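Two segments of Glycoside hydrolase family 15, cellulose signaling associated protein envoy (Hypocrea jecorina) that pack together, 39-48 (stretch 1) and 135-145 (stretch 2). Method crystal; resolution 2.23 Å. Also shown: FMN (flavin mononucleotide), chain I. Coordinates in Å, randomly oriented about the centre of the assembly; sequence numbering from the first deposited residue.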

ATOM      1  N   SER C  39      -3.043   2.190  -6.722  1.00 24.05           N
ATOM      2  CA  SER C  39      -2.915   3.628  -6.900  1.00 19.51           C
ATOM      3  C   SER C  39      -3.853   4.348  -5.916  1.00 25.60           C
ATOM      4  O   SER C  39      -5.062   4.055  -5.837  1.00 25.65           O
ATOM      5  N   LEU C  40      -3.287   5.245  -5.125  1.00 18.74           N
ATOM      6  CA  LEU C  40      -4.016   5.833  -4.002  1.00 21.93           C
ATOM      7  C   LEU C  40      -3.633   7.278  -3.830  1.00 29.01           C
ATOM      8  O   LEU C  40      -2.452   7.622  -3.938  1.00 26.56           O
ATOM      9  N   THR C  41      -4.645   8.124  -3.614  1.00 23.43           N
ATOM     10  CA  THR C  41      -4.421   9.509  -3.243  1.00 19.89           C
ATOM     11  C   THR C  41      -5.165   9.778  -1.941  1.00 25.58           C
ATOM     12  O   THR C  41      -6.193   9.159  -1.623  1.00 24.49           O
ATOM     13  N   LEU C  42      -4.598  10.678  -1.172  1.00 24.70           N
ATOM     14  CA  LEU C  42      -5.202  11.162   0.042  1.00 26.22           C
ATOM     15  C   LEU C  42      -5.295  12.685  -0.127  1.00 25.83           C
ATOM     16  O   LEU C  42      -4.287  13.364  -0.443  1.00 20.67           O
ATOM     17  N   CYS C  43      -6.498  13.211   0.073  1.00 21.39           N
ATOM     18  CA  CYS C  43      -6.752  14.640  -0.127  1.00 20.53           C
ATOM     19  C   CYS C  43      -7.334  15.225   1.132  1.00 22.32           C
ATOM     20  O   CYS C  43      -8.171  14.599   1.773  1.00 22.02           O
ATOM     21  N   ASP C  44      -6.843  16.405   1.520  1.00 19.10           N
ATOM     22  CA  ASP C  44      -7.379  17.070   2.670  1.00 26.83           C
ATOM     23  C   ASP C  44      -8.546  17.988   2.210  1.00 24.67           C
ATOM     24  O   ASP C  44      -8.326  19.118   1.778  1.00 26.15           O
ATOM     25  N   ILE C  45      -9.777  17.506   2.283  1.00 26.01           N
ATOM     26  CA  ILE C  45     -10.879  18.300   1.751  1.00 25.48           C
ATOM     27  C   ILE C  45     -11.321  19.520   2.648  1.00 28.24           C
ATOM     28  O   ILE C  45     -12.162  20.316   2.237  1.00 23.14           O
ATOM     29  N   SER C  46     -10.729  19.659   3.833  1.00 25.08           N
ATOM     30  CA  SER C  46     -10.791  20.903   4.634  1.00 33.44           C
ATOM     31  C   SER C  46      -9.830  22.023   4.185  1.00 30.51           C
ATOM     32  O   SER C  46      -9.900  23.129   4.685  1.00 30.98           O
ATOM     33  N   LEU C  47      -8.923  21.732   3.261  1.00 27.30           N
ATOM     34  CA  LEU C  47      -8.030  22.742   2.730  1.00 23.96           C
ATOM     35  C   LEU C  47      -8.532  23.158   1.373  1.00 19.22           C
ATOM     36  O   LEU C  47      -9.226  22.399   0.707  1.00 22.30           O
ATOM     37  N   PRO C  48      -8.196  24.372   0.966  1.00 29.17           N
ATOM     38  CA  PRO C  48      -8.715  24.940  -0.282  1.00 27.47           C
ATOM     39  C   PRO C  48      -8.477  24.052  -1.524  1.00 24.97           C
ATOM     40  O   PRO C  48      -7.346  23.704  -1.863  1.00 18.78           O
ATOM     41  N   SER C 135      -6.442  16.505  13.776  1.00 74.36           N
ATOM     42  CA  SER C 135      -6.420  17.838  13.170  1.00 65.93           C
ATOM     43  C   SER C 135      -7.769  18.587  13.193  1.00 71.49           C
ATOM     44  O   SER C 135      -7.807  19.827  13.333  1.00 71.34           O
ATOM     45  N   GLY C 136      -8.869  17.846  13.057  1.00 66.73           N
ATOM     46  CA  GLY C 136     -10.179  18.459  12.880  1.00 70.22           C
ATOM     47  C   GLY C 136     -10.488  18.535  11.394  1.00 70.73           C
ATOM     48  O   GLY C 136     -11.545  19.028  10.967  1.00 61.08           O
ATOM     49  N   HIS C 137      -9.536  18.018  10.616  1.00 65.92           N
ATOM     50  CA  HIS C 137      -9.585  18.016   9.168  1.00 55.44           C
ATOM     51  C   HIS C 137     -10.198  16.725   8.655  1.00 49.66           C
ATOM     52  O   HIS C 137      -9.879  15.642   9.138  1.00 50.47           O
ATOM     53  N   HIS C 138     -11.072  16.858   7.667  1.00 49.70           N
ATOM     54  CA  HIS C 138     -11.666  15.727   6.968  1.00 43.91           C
ATOM     55  C   HIS C 138     -10.824  15.374   5.748  1.00 39.84           C
ATOM     56  O   HIS C 138     -10.363  16.248   5.031  1.00 36.78           O
ATOM     57  N   PHE C 139     -10.621  14.087   5.513  1.00 41.51           N
ATOM     58  CA  PHE C 139      -9.859  13.625   4.354  1.00 38.97           C
ATOM     59  C   PHE C 139     -10.712  12.730   3.457  1.00 31.83           C
ATOM     60  O   PHE C 139     -11.761  12.229   3.843  1.00 31.04           O
ATOM     61  N   ALA C 140     -10.225  12.541   2.248  1.00 29.72           N
ATOM     62  CA  ALA C 140     -10.846  11.669   1.300  1.00 27.63           C
ATOM     63  C   ALA C 140      -9.727  10.813   0.770  1.00 22.70           C
ATOM     64  O   ALA C 140      -8.621  11.311   0.510  1.00 23.42           O
ATOM     65  N   VAL C 141     -10.016   9.524   0.653  1.00 23.99           N
ATOM     66  CA  VAL C 141      -9.106   8.558   0.064  1.00 29.07           C
ATOM     67  C   VAL C 141      -9.668   8.172  -1.259  1.00 24.48           C
ATOM     68  O   VAL C 141     -10.813   7.737  -1.336  1.00 25.38           O
ATOM     69  N   GLY C 142      -8.863   8.319  -2.288  1.00 20.82           N
ATOM     70  CA  GLY C 142      -9.189   7.828  -3.596  1.00 22.96           C
ATOM     71  C   GLY C 142      -8.317   6.649  -4.013  1.00 27.48           C
ATOM     72  O   GLY C 142      -7.103   6.616  -3.749  1.00 23.15           O
ATOM     73  N   LEU C 143      -8.971   5.667  -4.639  1.00 22.83           N
ATOM     74  CA  LEU C 143      -8.315   4.514  -5.213  1.00 26.53           C
ATOM     75  C   LEU C 143      -8.559   4.584  -6.692  1.00 25.81           C
ATOM     76  O   LEU C 143      -9.719   4.676  -7.117  1.00 28.78           O
ATOM     77  N   GLN C 144      -7.478   4.623  -7.463  1.00 22.52           N
ATOM     78  CA  GLN C 144      -7.527   4.572  -8.920  1.00 24.85           C
ATOM     79  C   GLN C 144      -7.033   3.183  -9.434  1.00 37.92           C
ATOM     80  O   GLN C 144      -6.267   2.472  -8.737  1.00 28.79           O
ATOM     81  N   ALA C 145      -7.424   2.854 -10.666  1.00 29.26           N
ATOM     82  CA  ALA C 145      -6.883   1.710 -11.424  1.00 32.71           C
ATOM     83  C   ALA C 145      -7.398   1.744 -12.867  1.00 29.75           C
ATOM     84  O   ALA C 145      -8.550   2.061 -13.094  1.00 33.58           O
TER

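The flavin of FMN lies against one face of this two-stranded antiparallel pairing, and Gln144 joins it to both strands. With chi1 m and chi2 p, the side chain of Gln144 curls back over the neighbouring strand. Gln144 OE1 accepts a hydrogen bond from Ser39 OG (2.8 Å), while Gln144 NE2 donates to FMN O4 (3.1 Å), weakly to FMN N5 (3.3 Å) and weakly to Thr41 OG1 (3.5 Å). An amide suits this site because it carries a donor and an acceptor at the tip of an arm long enough to reach the next strand and the flavin. Ser39, chi1 t, also belongs to a water link: water 1 accepts from Ser39 N (2.7 Å) and donates to Gln144 O (2.8 Å).

On the same face, Thr41 (chi1 p) brings OG1 to 3.3 Å from FMN C6, and Cys43 (chi1 m) sets SG 3.6 Å from FMN C7M. Gly142 leaves the room the ring needs: a CB there would lie 2.5 Å from FMN C6. The backbones pair here too, with Thr41 N to Gly142 O and Gly142 N to Thr41 O both 2.9 Å.

The other face is largely apolar. Leu40, chi1 t, places CD1 3.7 Å from Leu143 CD2 (chi1 m) and 3.9 Å from Val141 CG1 (chi1 t); Leu42, also t, rests CD1 3.8 Å from Val141 CG2 and 4.0 Å from Phe139 CB (chi1 m). Branched aliphatic chains fill such a surface without leaving polar groups unpaired.

Toward the turn the chemistry becomes polar. Strand side chains go to one sheet face or the other, but the CA-to-CB bonds of Ser46 and His137 (chi1 m) point toward the opposite stretch. Asp44 (t) lays its CG over a face of the Phe139 ring, and Asp44 OD2 accepts from His137 ND1 (2.8 Å) at the imidazole edge. Ser46 CB covers one face of that imidazole, and Ser46 OG (chi1 m) accepts from His138 N (3.0 Å), a small hydroxyl serving a backbone amide. Ile45, chi1 p, instead makes an apolar contact, CG2 to Ala140 CB at 3.8 Å.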

ATOM      1  CB  SER C  39      -3.183   4.019  -8.325  1.00 24.94           C
ATOM      2  OG  SER C  39      -3.510   5.381  -8.415  1.00 29.69           O
ATOM      3  CB  LEU C  40      -3.717   5.100  -2.711  1.00 27.42           C
ATOM      4  CG  LEU C  40      -4.392   5.607  -1.439  1.00 28.59           C
ATOM      5  CD1 LEU C  40      -4.677   4.449  -0.484  1.00 29.97           C
ATOM      6  CD2 LEU C  40      -3.559   6.683  -0.753  1.00 27.13           C
ATOM      7  CB  THR C  41      -4.856  10.529  -4.350  1.00 33.18           C
ATOM      8  OG1 THR C  41      -6.281  10.497  -4.520  1.00 33.38           O
ATOM      9  CG2 THR C  41      -4.195  10.216  -5.666  1.00 29.73           C
ATOM     10  CB  LEU C  42      -4.317  10.808   1.227  1.00 25.64           C
ATOM     11  CG  LEU C  42      -4.822  10.967   2.646  1.00 27.53           C
ATOM     12  CD1 LEU C  42      -6.153  10.276   2.928  1.00 35.58           C
ATOM     13  CD2 LEU C  42      -3.718  10.371   3.520  1.00 34.10           C
ATOM     14  CB  CYS C  43      -7.700  14.858  -1.291  1.00 20.99           C
ATOM     15  SG  CYS C  43      -7.013  14.373  -2.903  1.00 22.65           S
ATOM     16  CB  ASP C  44      -6.280  17.881   3.365  1.00 23.93           C
ATOM     17  CG  ASP C  44      -6.751  18.467   4.686  1.00 29.61           C
ATOM     18  OD1 ASP C  44      -7.977  18.580   4.881  1.00 29.49           O
ATOM     19  OD2 ASP C  44      -5.884  18.832   5.507  1.00 35.82           O
ATOM     20  CB  ILE C  45     -12.067  17.408   1.391  1.00 29.07           C
ATOM     21  CG1 ILE C  45     -12.658  16.802   2.645  1.00 37.44           C
ATOM     22  CG2 ILE C  45     -11.634  16.268   0.389  1.00 31.82           C
ATOM     23  CD1 ILE C  45     -14.108  16.477   2.489  1.00 47.24           C
ATOM     24  CB  SER C  46     -10.473  20.585   6.095  1.00 38.62           C
ATOM     25  OG  SER C  46     -11.430  19.662   6.595  1.00 40.47           O
ATOM     26  CB  LEU C  47      -6.586  22.220   2.635  1.00 24.25           C
ATOM     27  CG  LEU C  47      -5.932  21.863   3.970  1.00 28.24           C
ATOM     28  CD1 LEU C  47      -4.489  21.366   3.764  1.00 28.67           C
ATOM     29  CD2 LEU C  47      -5.969  23.091   4.931  1.00 34.78           C
ATOM     30  CB  PRO C  48      -7.960  26.273  -0.390  1.00 27.85           C
ATOM     31  CG  PRO C  48      -7.716  26.692   1.054  1.00 32.24           C
ATOM     32  CD  PRO C  48      -7.527  25.385   1.822  1.00 31.57           C
ATOM     33  CB  SER C 135      -5.918  17.709  11.719  1.00 71.50           C
ATOM     34  OG  SER C 135      -6.396  16.512  11.093  1.00 67.61           O
ATOM     35  CB  HIS C 137      -8.165  18.132   8.614  1.00 51.79           C
ATOM     36  CG  HIS C 137      -7.578  19.498   8.736  1.00 52.91           C
ATOM     37  ND1 HIS C 137      -6.519  19.919   7.962  1.00 48.76           N
ATOM     38  CD2 HIS C 137      -7.900  20.540   9.537  1.00 63.32           C
ATOM     39  CE1 HIS C 137      -6.214  21.163   8.281  1.00 54.75           C
ATOM     40  NE2 HIS C 137      -7.039  21.569   9.229  1.00 54.23           N
ATOM     41  CB  HIS C 138     -13.068  16.102   6.508  1.00 48.14           C
ATOM     42  CG  HIS C 138     -14.115  15.965   7.570  1.00 61.88           C
ATOM     43  ND1 HIS C 138     -14.977  14.889   7.621  1.00 71.69           N
ATOM     44  CD2 HIS C 138     -14.443  16.761   8.619  1.00 65.06           C
ATOM     45  CE1 HIS C 138     -15.787  15.022   8.655  1.00 70.46           C
ATOM     46  NE2 HIS C 138     -15.485  16.151   9.277  1.00 70.92           N
ATOM     47  CB  PHE C 139      -8.587  12.871   4.790  1.00 31.74           C
ATOM     48  CG  PHE C 139      -7.573  13.747   5.466  1.00 34.18           C
ATOM     49  CD1 PHE C 139      -7.788  14.208   6.757  1.00 44.34           C
ATOM     50  CD2 PHE C 139      -6.397  14.107   4.814  1.00 31.21           C
ATOM     51  CE1 PHE C 139      -6.845  15.022   7.381  1.00 44.82           C
ATOM     52  CE2 PHE C 139      -5.463  14.927   5.421  1.00 33.09           C
ATOM     53  CZ  PHE C 139      -5.679  15.377   6.709  1.00 39.11           C
ATOM     54  CB  ALA C 140     -11.499  12.463   0.168  1.00 27.61           C
ATOM     55  CB  VAL C 141      -9.046   7.244   0.875  1.00 26.85           C
ATOM     56  CG1 VAL C 141      -8.094   6.262   0.174  1.00 24.60           C
ATOM     57  CG2 VAL C 141      -8.658   7.525   2.283  1.00 34.43           C
ATOM     58  CB  LEU C 143      -8.904   3.220  -4.658  1.00 27.52           C
ATOM     59  CG  LEU C 143      -8.778   3.004  -3.159  1.00 26.96           C
ATOM     60  CD1 LEU C 143      -9.286   1.585  -2.762  1.00 34.18           C
ATOM     61  CD2 LEU C 143      -7.332   3.178  -2.744  1.00 26.85           C
ATOM     62  CB  GLN C 144      -6.607   5.612  -9.540  1.00 22.20           C
ATOM     63  CG  GLN C 144      -6.881   7.070  -9.177  1.00 31.81           C
ATOM     64  CD  GLN C 144      -6.358   7.525  -7.828  1.00 30.12           C
ATOM     65  OE1 GLN C 144      -5.464   6.896  -7.192  1.00 22.31           O
ATOM     66  NE2 GLN C 144      -6.926   8.645  -7.366  1.00 24.16           N
ATOM     67  CB  ALA C 145      -7.296   0.421 -10.787  1.00 35.37           C
TER
HETATM   68  N1  FMN I5201     -10.962  12.665 -10.512  1.00 29.08           N
HETATM   69  C2  FMN I5201     -10.473  11.941 -11.579  1.00 32.35           C
HETATM   70  O2  FMN I5201     -10.809  12.222 -12.727  1.00 31.55           O
HETATM   71  N3  FMN I5201      -9.577  10.897 -11.360  1.00 28.33           N
HETATM   72  C4  FMN I5201      -9.175  10.551 -10.093  1.00 31.35           C
HETATM   73  O4  FMN I5201      -8.371   9.635  -9.949  1.00 24.07           O
HETATM   74  C4A FMN I5201      -9.665  11.278  -8.998  1.00 37.12           C
HETATM   75  N5  FMN I5201      -9.264  10.968  -7.706  1.00 27.20           N
HETATM   76  C5A FMN I5201      -9.760  11.672  -6.645  1.00 26.15           C
HETATM   77  C6  FMN I5201      -9.347  11.314  -5.375  1.00 23.73           C
HETATM   78  C7  FMN I5201      -9.799  12.020  -4.272  1.00 28.87           C
HETATM   79  C7M FMN I5201      -9.333  11.586  -2.918  1.00 22.78           C
HETATM   80  C8  FMN I5201     -10.695  13.098  -4.456  1.00 27.27           C
HETATM   81  C8M FMN I5201     -11.196  13.870  -3.260  1.00 20.67           C
HETATM   82  C9  FMN I5201     -11.121  13.439  -5.746  1.00 25.62           C
HETATM   83  C9A FMN I5201     -10.653  12.732  -6.848  1.00 27.19           C
HETATM   84  N10 FMN I5201     -11.048  13.058  -8.151  1.00 31.76           N
HETATM   85  C10 FMN I5201     -10.557  12.335  -9.220  1.00 30.28           C
HETATM   86  C1' FMN I5201     -12.053  14.140  -8.487  1.00 24.59           C
HETATM   87  C2' FMN I5201     -11.583  15.572  -8.596  1.00 27.07           C
HETATM   88  O2' FMN I5201     -10.516  15.771  -7.698  1.00 23.79           O
HETATM   89  C3' FMN I5201     -12.807  16.501  -8.351  1.00 26.52           C
HETATM   90  O3' FMN I5201     -13.397  16.234  -7.083  1.00 24.30           O
HETATM   91  C4' FMN I5201     -13.872  16.305  -9.455  1.00 29.40           C
HETATM   92  O4' FMN I5201     -13.322  16.736 -10.681  1.00 25.65           O
HETATM   93  C5' FMN I5201     -15.204  17.018  -9.160  1.00 27.39           C
HETATM   94  O5' FMN I5201     -14.969  18.366  -8.792  1.00 24.84           O
HETATM   95  P   FMN I5201     -14.874  19.516  -9.892  1.00 30.39           P
HETATM   96  O1P FMN I5201     -14.505  20.774  -9.123  1.00 33.69           O
HETATM   97  O2P FMN I5201     -13.855  19.303 -10.958  1.00 27.14           O
HETATM   98  O3P FMN I5201     -16.211  19.682 -10.536  1.00 32.34           O
HETATM   99  O   HOH W   1      -4.182   0.630  -8.657  1.00 39.46           O